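Local structure of DNA endonuclease I-HmuI (Bacillus phage SPO1, 1U3E) at residues 3-17 against 51-63. The protein binds DNA and probably cleaves it as an HNH homing endonuclease that takes part in intron homing. Numbering follows the deposited sequence.
Sequences WKDIKGYEGHYQVSN and KTFQVHRLVAIHF. With EDO (1,2-ethanediol), chain P; EDO (1,2-ethanediol), chain J; nucleotides of chain C.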
loop_
_atom_site.group_PDB
_atom_site.type_symbol
_atom_site.label_atom_id
_atom_site.label_comp_id
_atom_site.label_asym_id
_atom_site.label_seq_id
_atom_site.Cartn_x
_atom_site.Cartn_y
_atom_site.Cartn_z
ATOM N N TRP D 3 -15.347 22.932 19.300
ATOM C CA TRP D 3 -15.140 21.686 20.030
ATOM C C TRP D 3 -16.395 20.814 20.022
ATOM O O TRP D 3 -17.520 21.309 20.163
ATOM C CB TRP D 3 -14.773 21.948 21.487
ATOM C CG TRP D 3 -13.396 22.481 21.741
ATOM C CD1 TRP D 3 -13.051 23.780 21.944
ATOM C CD2 TRP D 3 -12.194 21.717 21.902
ATOM N NE1 TRP D 3 -11.715 23.875 22.232
ATOM C CE2 TRP D 3 -11.165 22.622 22.211
ATOM C CE3 TRP D 3 -11.892 20.355 21.816
ATOM C CZ2 TRP D 3 -9.851 22.213 22.434
ATOM C CZ3 TRP D 3 -10.588 19.950 22.038
ATOM C CH2 TRP D 3 -9.582 20.878 22.343
ATOM N N LYS D 4 -16.195 19.512 19.864
ATOM C CA LYS D 4 -17.289 18.558 19.870
ATOM C C LYS D 4 -16.861 17.372 20.709
ATOM O O LYS D 4 -15.676 17.109 20.857
ATOM C CB LYS D 4 -17.608 18.102 18.447
ATOM C CG LYS D 4 -18.782 18.830 17.807
ATOM C CD LYS D 4 -19.141 18.220 16.478
ATOM C CE LYS D 4 -20.366 18.878 15.902
ATOM N NZ LYS D 4 -20.746 18.318 14.575
ATOM N N ASP D 5 -17.820 16.664 21.281
ATOM C CA ASP D 5 -17.488 15.500 22.086
ATOM C C ASP D 5 -17.225 14.288 21.207
ATOM O O ASP D 5 -18.051 13.936 20.363
ATOM C CB ASP D 5 -18.623 15.187 23.049
ATOM C CG ASP D 5 -18.648 16.123 24.216
ATOM O OD1 ASP D 5 -17.708 16.046 25.035
ATOM O OD2 ASP D 5 -19.592 16.935 24.310
ATOM N N ILE D 6 -16.079 13.647 21.411
ATOM C CA ILE D 6 -15.731 12.478 20.622
ATOM C C ILE D 6 -16.771 11.384 20.806
ATOM O O ILE D 6 -16.911 10.803 21.878
ATOM C CB ILE D 6 -14.322 11.953 20.990
ATOM C CG1 ILE D 6 -13.290 13.052 20.720
ATOM C CG2 ILE D 6 -13.985 10.704 20.171
ATOM C CD1 ILE D 6 -11.865 12.625 20.902
ATOM N N LYS D 7 -17.517 11.121 19.742
ATOM C CA LYS D 7 -18.555 10.106 19.781
ATOM C C LYS D 7 -17.990 8.801 20.305
ATOM O O LYS D 7 -16.917 8.367 19.884
ATOM C CB LYS D 7 -19.143 9.894 18.383
ATOM C CG LYS D 7 -19.903 11.108 17.840
ATOM C CD LYS D 7 -20.304 10.916 16.380
ATOM C CE LYS D 7 -20.815 12.215 15.776
ATOM N NZ LYS D 7 -20.885 12.139 14.286
ATOM N N GLY D 8 -18.710 8.185 21.237
ATOM C CA GLY D 8 -18.273 6.918 21.783
ATOM C C GLY D 8 -17.313 7.098 22.918
ATOM O O GLY D 8 -16.827 6.122 23.477
ATOM N N TYR D 9 -17.034 8.355 23.247
ATOM C CA TYR D 9 -16.130 8.701 24.339
ATOM C C TYR D 9 -16.608 9.960 25.035
ATOM O O TYR D 9 -15.825 10.663 25.664
ATOM C CB TYR D 9 -14.709 8.938 23.820
ATOM C CG TYR D 9 -13.947 7.684 23.456
ATOM C CD1 TYR D 9 -14.067 7.107 22.195
ATOM C CD2 TYR D 9 -13.099 7.074 24.379
ATOM C CE1 TYR D 9 -13.357 5.954 21.858
ATOM C CE2 TYR D 9 -12.392 5.923 24.047
ATOM C CZ TYR D 9 -12.525 5.370 22.786
ATOM O OH TYR D 9 -11.807 4.247 22.457
ATOM N N GLU D 10 -17.897 10.240 24.903
ATOM C CA GLU D 10 -18.510 11.420 25.499
ATOM C C GLU D 10 -18.236 11.487 27.002
ATOM O O GLU D 10 -18.350 10.487 27.715
ATOM C CB GLU D 10 -20.022 11.410 25.256
ATOM C CG GLU D 10 -20.459 11.290 23.794
ATOM C CD GLU D 10 -20.392 9.866 23.248
ATOM O OE1 GLU D 10 -20.781 9.659 22.080
ATOM O OE2 GLU D 10 -19.956 8.952 23.980
ATOM N N GLY D 11 -17.880 12.678 27.480
ATOM C CA GLY D 11 -17.593 12.847 28.893
ATOM C C GLY D 11 -16.145 12.551 29.229
ATOM O O GLY D 11 -15.688 12.833 30.330
ATOM N N HIS D 12 -15.413 11.989 28.277
ATOM C CA HIS D 12 -14.018 11.650 28.492
ATOM C C HIS D 12 -13.081 12.522 27.672
ATOM O O HIS D 12 -12.160 13.134 28.213
ATOM C CB HIS D 12 -13.805 10.181 28.159
ATOM C CG HIS D 12 -14.471 9.256 29.124
ATOM N ND1 HIS D 12 -13.821 8.732 30.220
ATOM C CD2 HIS D 12 -15.746 8.813 29.196
ATOM C CE1 HIS D 12 -14.668 8.007 30.927
ATOM N NE2 HIS D 12 -15.844 8.040 30.328
ATOM N N TYR D 13 -13.317 12.574 26.366
ATOM C CA TYR D 13 -12.488 13.382 25.485
ATOM C C TYR D 13 -13.326 14.270 24.583
ATOM O O TYR D 13 -14.537 14.077 24.444
ATOM C CB TYR D 13 -11.602 12.517 24.630
ATOM C CG TYR D 13 -10.716 11.528 25.334
ATOM C CD1 TYR D 13 -11.186 10.282 25.712
ATOM C CD2 TYR D 13 -9.378 11.821 25.576
ATOM C CE1 TYR D 13 -10.339 9.337 26.297
ATOM C CE2 TYR D 13 -8.526 10.882 26.167
ATOM C CZ TYR D 13 -9.014 9.641 26.515
ATOM O OH TYR D 13 -8.173 8.710 27.077
ATOM N N GLN D 14 -12.628 15.201 23.956
ATOM C CA GLN D 14 -13.271 16.133 23.040
ATOM C C GLN D 14 -12.292 16.484 21.931
ATOM O O GLN D 14 -11.083 16.379 22.109
ATOM C CB GLN D 14 -13.750 17.368 23.774
ATOM C CG GLN D 14 -14.653 16.990 24.951
ATOM C CD GLN D 14 -15.060 18.203 25.773
ATOM O OE1 GLN D 14 -14.216 18.849 26.384
ATOM N NE2 GLN D 14 -16.312 18.518 25.698
ATOM N N VAL D 15 -12.847 16.924 20.789
ATOM C CA VAL D 15 -12.009 17.244 19.641
ATOM C C VAL D 15 -12.316 18.627 19.079
ATOM O O VAL D 15 -13.442 19.095 19.163
ATOM C CB VAL D 15 -12.206 16.165 18.543
ATOM C CG1 VAL D 15 -13.695 15.888 18.348
ATOM C CG2 VAL D 15 -11.562 16.595 17.246
ATOM N N SER D 16 -11.317 19.279 18.496
ATOM C CA SER D 16 -11.540 20.599 17.912
ATOM C C SER D 16 -11.277 20.542 16.413
ATOM O O SER D 16 -10.493 19.724 15.940
ATOM C CB SER D 16 -10.622 21.644 18.542
ATOM O OG SER D 16 -9.310 21.531 18.030
ATOM N N ASN D 17 -11.932 21.416 15.665
ATOM C CA ASN D 17 -11.762 21.439 14.220
ATOM C C ASN D 17 -10.335 21.780 13.786
ATOM O O ASN D 17 -10.002 21.719 12.604
ATOM C CB ASN D 17 -12.738 22.439 13.607
ATOM C CG ASN D 17 -12.606 23.808 14.205
ATOM O OD1 ASN D 17 -13.156 24.768 13.691
ATOM N ND2 ASN D 17 -11.877 23.908 15.306
ATOM N N LYS D 51 -7.410 2.698 22.873
ATOM C CA LYS D 51 -7.299 2.404 21.441
ATOM C C LYS D 51 -6.588 3.534 20.702
ATOM O O LYS D 51 -6.638 4.680 21.141
ATOM C CB LYS D 51 -8.707 2.224 20.878
ATOM C CG LYS D 51 -8.832 1.368 19.649
ATOM C CD LYS D 51 -10.306 1.202 19.349
ATOM C CE LYS D 51 -10.546 0.367 18.111
ATOM N NZ LYS D 51 -11.999 0.258 17.786
ATOM N N THR D 52 -5.933 3.222 19.583
ATOM C CA THR D 52 -5.224 4.256 18.829
ATOM C C THR D 52 -6.083 4.843 17.716
ATOM O O THR D 52 -6.669 4.112 16.910
ATOM C CB THR D 52 -3.930 3.728 18.183
ATOM O OG1 THR D 52 -3.260 2.846 19.082
ATOM C CG2 THR D 52 -2.999 4.878 17.883
ATOM N N PHE D 53 -6.147 6.171 17.665
ATOM C CA PHE D 53 -6.931 6.860 16.644
ATOM C C PHE D 53 -6.115 7.874 15.827
ATOM O O PHE D 53 -5.064 8.337 16.274
ATOM C CB PHE D 53 -8.138 7.552 17.291
ATOM C CG PHE D 53 -9.183 6.593 17.829
ATOM C CD1 PHE D 53 -9.136 6.155 19.149
ATOM C CD2 PHE D 53 -10.217 6.133 17.009
ATOM C CE1 PHE D 53 -10.108 5.274 19.641
ATOM C CE2 PHE D 53 -11.184 5.260 17.487
ATOM C CZ PHE D 53 -11.134 4.828 18.801
ATOM N N GLN D 54 -6.597 8.183 14.619
ATOM C CA GLN D 54 -5.949 9.154 13.730
ATOM C C GLN D 54 -6.615 10.526 13.838
ATOM O O GLN D 54 -7.770 10.698 13.440
ATOM C CB GLN D 54 -6.027 8.717 12.276
ATOM C CG GLN D 54 -5.145 7.575 11.904
ATOM C CD GLN D 54 -5.019 7.434 10.407
ATOM O OE1 GLN D 54 -4.114 7.992 9.796
ATOM N NE2 GLN D 54 -5.940 6.701 9.803
ATOM N N VAL D 55 -5.876 11.498 14.362
ATOM C CA VAL D 55 -6.384 12.843 14.541
ATOM C C VAL D 55 -7.166 13.350 13.345
ATOM O O VAL D 55 -8.234 13.926 13.514
ATOM C CB VAL D 55 -5.241 13.821 14.848
ATOM C CG1 VAL D 55 -5.751 15.264 14.865
ATOM C CG2 VAL D 55 -4.625 13.461 16.172
ATOM N N HIS D 56 -6.670 13.145 12.133
ATOM C CA HIS D 56 -7.429 13.656 11.013
ATOM C C HIS D 56 -8.751 12.941 10.758
ATOM O O HIS D 56 -9.648 13.513 10.139
ATOM C CB HIS D 56 -6.592 13.706 9.733
ATOM C CG HIS D 56 -6.212 12.371 9.191
ATOM N ND1 HIS D 56 -5.152 11.645 9.679
ATOM C CD2 HIS D 56 -6.732 11.645 8.176
ATOM C CE1 HIS D 56 -5.032 10.528 8.985
ATOM N NE2 HIS D 56 -5.979 10.504 8.068
ATOM N N ARG D 57 -8.896 11.704 11.217
ATOM C CA ARG D 57 -10.165 11.024 11.021
ATOM C C ARG D 57 -11.141 11.581 12.049
ATOM O O ARG D 57 -12.306 11.847 11.741
ATOM C CB ARG D 57 -10.044 9.521 11.231
ATOM C CG ARG D 57 -9.383 8.769 10.128
ATOM C CD ARG D 57 -9.977 7.389 10.031
ATOM N NE ARG D 57 -10.661 7.205 8.759
ATOM C CZ ARG D 57 -11.835 6.602 8.620
ATOM N NH1 ARG D 57 -12.468 6.114 9.682
ATOM N NH2 ARG D 57 -12.383 6.494 7.418
ATOM N N LEU D 58 -10.657 11.758 13.274
ATOM C CA LEU D 58 -11.498 12.284 14.336
ATOM C C LEU D 58 -12.054 13.654 13.954
ATOM O O LEU D 58 -13.227 13.949 14.204
ATOM C CB LEU D 58 -10.718 12.375 15.652
ATOM C CG LEU D 58 -10.222 11.057 16.255
ATOM C CD1 LEU D 58 -9.387 11.353 17.467
ATOM C CD2 LEU D 58 -11.377 10.173 16.642
ATOM N N VAL D 59 -11.226 14.488 13.340
ATOM C CA VAL D 59 -11.689 15.808 12.947
ATOM C C VAL D 59 -12.748 15.630 11.873
ATOM O O VAL D 59 -13.889 16.069 12.023
ATOM C CB VAL D 59 -10.527 16.678 12.410
ATOM C CG1 VAL D 59 -11.040 18.044 12.006
ATOM C CG2 VAL D 59 -9.457 16.834 13.481
ATOM N N ALA D 60 -12.361 14.959 10.798
ATOM C CA ALA D 60 -13.264 14.702 9.695
ATOM C C ALA D 60 -14.591 14.090 10.166
ATOM O O ALA D 60 -15.667 14.524 9.751
ATOM C CB ALA D 60 -12.596 13.783 8.699
ATOM N N ILE D 61 -14.525 13.089 11.036
ATOM C CA ILE D 61 -15.740 12.453 11.513
ATOM C C ILE D 61 -16.656 13.418 12.228
ATOM O O ILE D 61 -17.874 13.302 12.149
ATOM C CB ILE D 61 -15.430 11.274 12.467
ATOM C CG1 ILE D 61 -14.991 10.054 11.655
ATOM C CG2 ILE D 61 -16.665 10.922 13.295
ATOM C CD1 ILE D 61 -14.531 8.891 12.490
ATOM N N HIS D 62 -16.083 14.388 12.920
ATOM C CA HIS D 62 -16.924 15.305 13.658
ATOM C C HIS D 62 -17.256 16.632 12.981
ATOM O O HIS D 62 -18.328 17.194 13.214
ATOM C CB HIS D 62 -16.320 15.531 15.045
ATOM C CG HIS D 62 -16.278 14.292 15.893
ATOM N ND1 HIS D 62 -15.307 13.323 15.754
ATOM C CD2 HIS D 62 -17.123 13.841 16.854
ATOM C CE1 HIS D 62 -15.556 12.331 16.589
ATOM N NE2 HIS D 62 -16.652 12.620 17.268
ATOM N N PHE D 63 -16.370 17.119 12.121
ATOM C CA PHE D 63 -16.624 18.398 11.464
ATOM C C PHE D 63 -16.681 18.375 9.940
ATOM O O PHE D 63 -16.529 19.415 9.316
ATOM C CB PHE D 63 -15.569 19.428 11.886
ATOM C CG PHE D 63 -15.320 19.482 13.365
ATOM C CD1 PHE D 63 -14.280 18.765 13.931
ATOM C CD2 PHE D 63 -16.124 20.247 14.190
ATOM C CE1 PHE D 63 -14.038 18.812 15.295
ATOM C CE2 PHE D 63 -15.891 20.299 15.560
ATOM C CZ PHE D 63 -14.846 19.580 16.110
HETATM C C1 EDO P . -21.198 15.834 10.412
HETATM O O1 EDO P . -19.949 16.466 10.771
HETATM C C2 EDO P . -22.157 15.834 11.642
HETATM O O2 EDO P . -21.540 15.095 12.751
HETATM C C1 EDO J . -3.045 2.452 23.158
HETATM O O1 EDO J . -2.349 3.111 22.076
HETATM C C2 EDO J . -2.381 1.081 23.408
HETATM O O2 EDO J . -2.485 0.310 22.179
ATOM P P DT C 2 -7.709 7.383 6.216
ATOM O OP1 DT C 2 -9.149 7.748 6.214
ATOM O OP2 DT C 2 -6.776 8.351 6.852
ATOM O "O5'" DT C 2 -7.490 5.895 6.772
ATOM C "C5'" DT C 2 -8.361 4.846 6.291
ATOM C "C4'" DT C 2 -8.087 3.551 7.022
ATOM O "O4'" DT C 2 -6.854 3.018 6.514
ATOM C "C3'" DT C 2 -7.918 3.662 8.533
ATOM O "O3'" DT C 2 -9.082 3.396 9.276
ATOM C "C2'" DT C 2 -6.956 2.539 8.822
ATOM C "C1'" DT C 2 -6.218 2.319 7.551
ATOM N N1 DT C 2 -4.843 2.738 7.669
ATOM C C2 DT C 2 -3.998 1.741 8.038
ATOM O O2 DT C 2 -4.339 0.596 8.291
ATOM N N3 DT C 2 -2.713 2.150 8.116
ATOM C C4 DT C 2 -2.203 3.394 7.881
ATOM O O4 DT C 2 -0.992 3.599 8.016
ATOM C C5 DT C 2 -3.156 4.382 7.483
ATOM C C7 DT C 2 -2.690 5.773 7.185
ATOM C C6 DT C 2 -4.440 4.013 7.396
ATOM P P DT C 3 -9.061 3.654 10.841
ATOM O OP1 DT C 3 -10.459 3.875 11.269
ATOM O OP2 DT C 3 -8.076 4.703 11.144
ATOM O "O5'" DT C 3 -8.538 2.280 11.507
ATOM C "C5'" DT C 3 -9.247 1.058 11.244
ATOM C "C4'" DT C 3 -8.434 -0.113 11.747
ATOM O "O4'" DT C 3 -7.133 -0.150 11.073
ATOM C "C3'" DT C 3 -8.116 -0.068 13.242
ATOM O "O3'" DT C 3 -8.925 -1.035 13.905
ATOM C "C2'" DT C 3 -6.690 -0.563 13.391
ATOM C "C1'" DT C 3 -6.137 -0.561 11.980
ATOM N N1 DT C 3 -4.954 0.298 11.850
ATOM C C2 DT C 3 -3.731 -0.309 12.006
ATOM O O2 DT C 3 -3.612 -1.502 12.236
ATOM N N3 DT C 3 -2.651 0.531 11.885
ATOM C C4 DT C 3 -2.678 1.893 11.629
ATOM O O4 DT C 3 -1.619 2.521 11.542
ATOM C C5 DT C 3 -4.005 2.465 11.480
ATOM C C7 DT C 3 -4.139 3.941 11.222
ATOM C C6 DT C 3 -5.059 1.650 11.601
#
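His62 joins the helix 55-63 to the type II beta turn from Ile6 to Tyr9, and both of its ring nitrogens are satisfied. NE2 of His62 accepts a hydrogen bond from the backbone N of Lys7 at 3.0 Å, nearly straight (168°) and in the ring plane. ND1 of His62 donates at 2.7 Å to O of Leu58, one turn back, which also accepts from the backbone N of His62. Two in-plane bonds thus fix the rotation of the imidazole, with CG1 of Val15 over one face. NZ of Lys4 donates to O of His62 (3.0 Å); its chain, extended beyond CG, runs past CZ and CE2 of Phe63. The Phe63 ring lies against Asn17, whose CB sits 3.9 Å from the ring centroid, almost on its normal. CB of His62 lies over the opposite face. At the other end, OH of Tyr9 comes to the edge of Phe53, 3.4 Å from CE1. Leu58, Val59, His62 and Phe63 thus pack on strands 3-5 and 13-16 and the turn between them, in the NUMOD4 region. Gln54 at the N-cap (NE2 to OP2 of DT3 in chain C), His56 and Arg57 donate to DNA phosphates within the His-Me finger fold of HNH endonucleases.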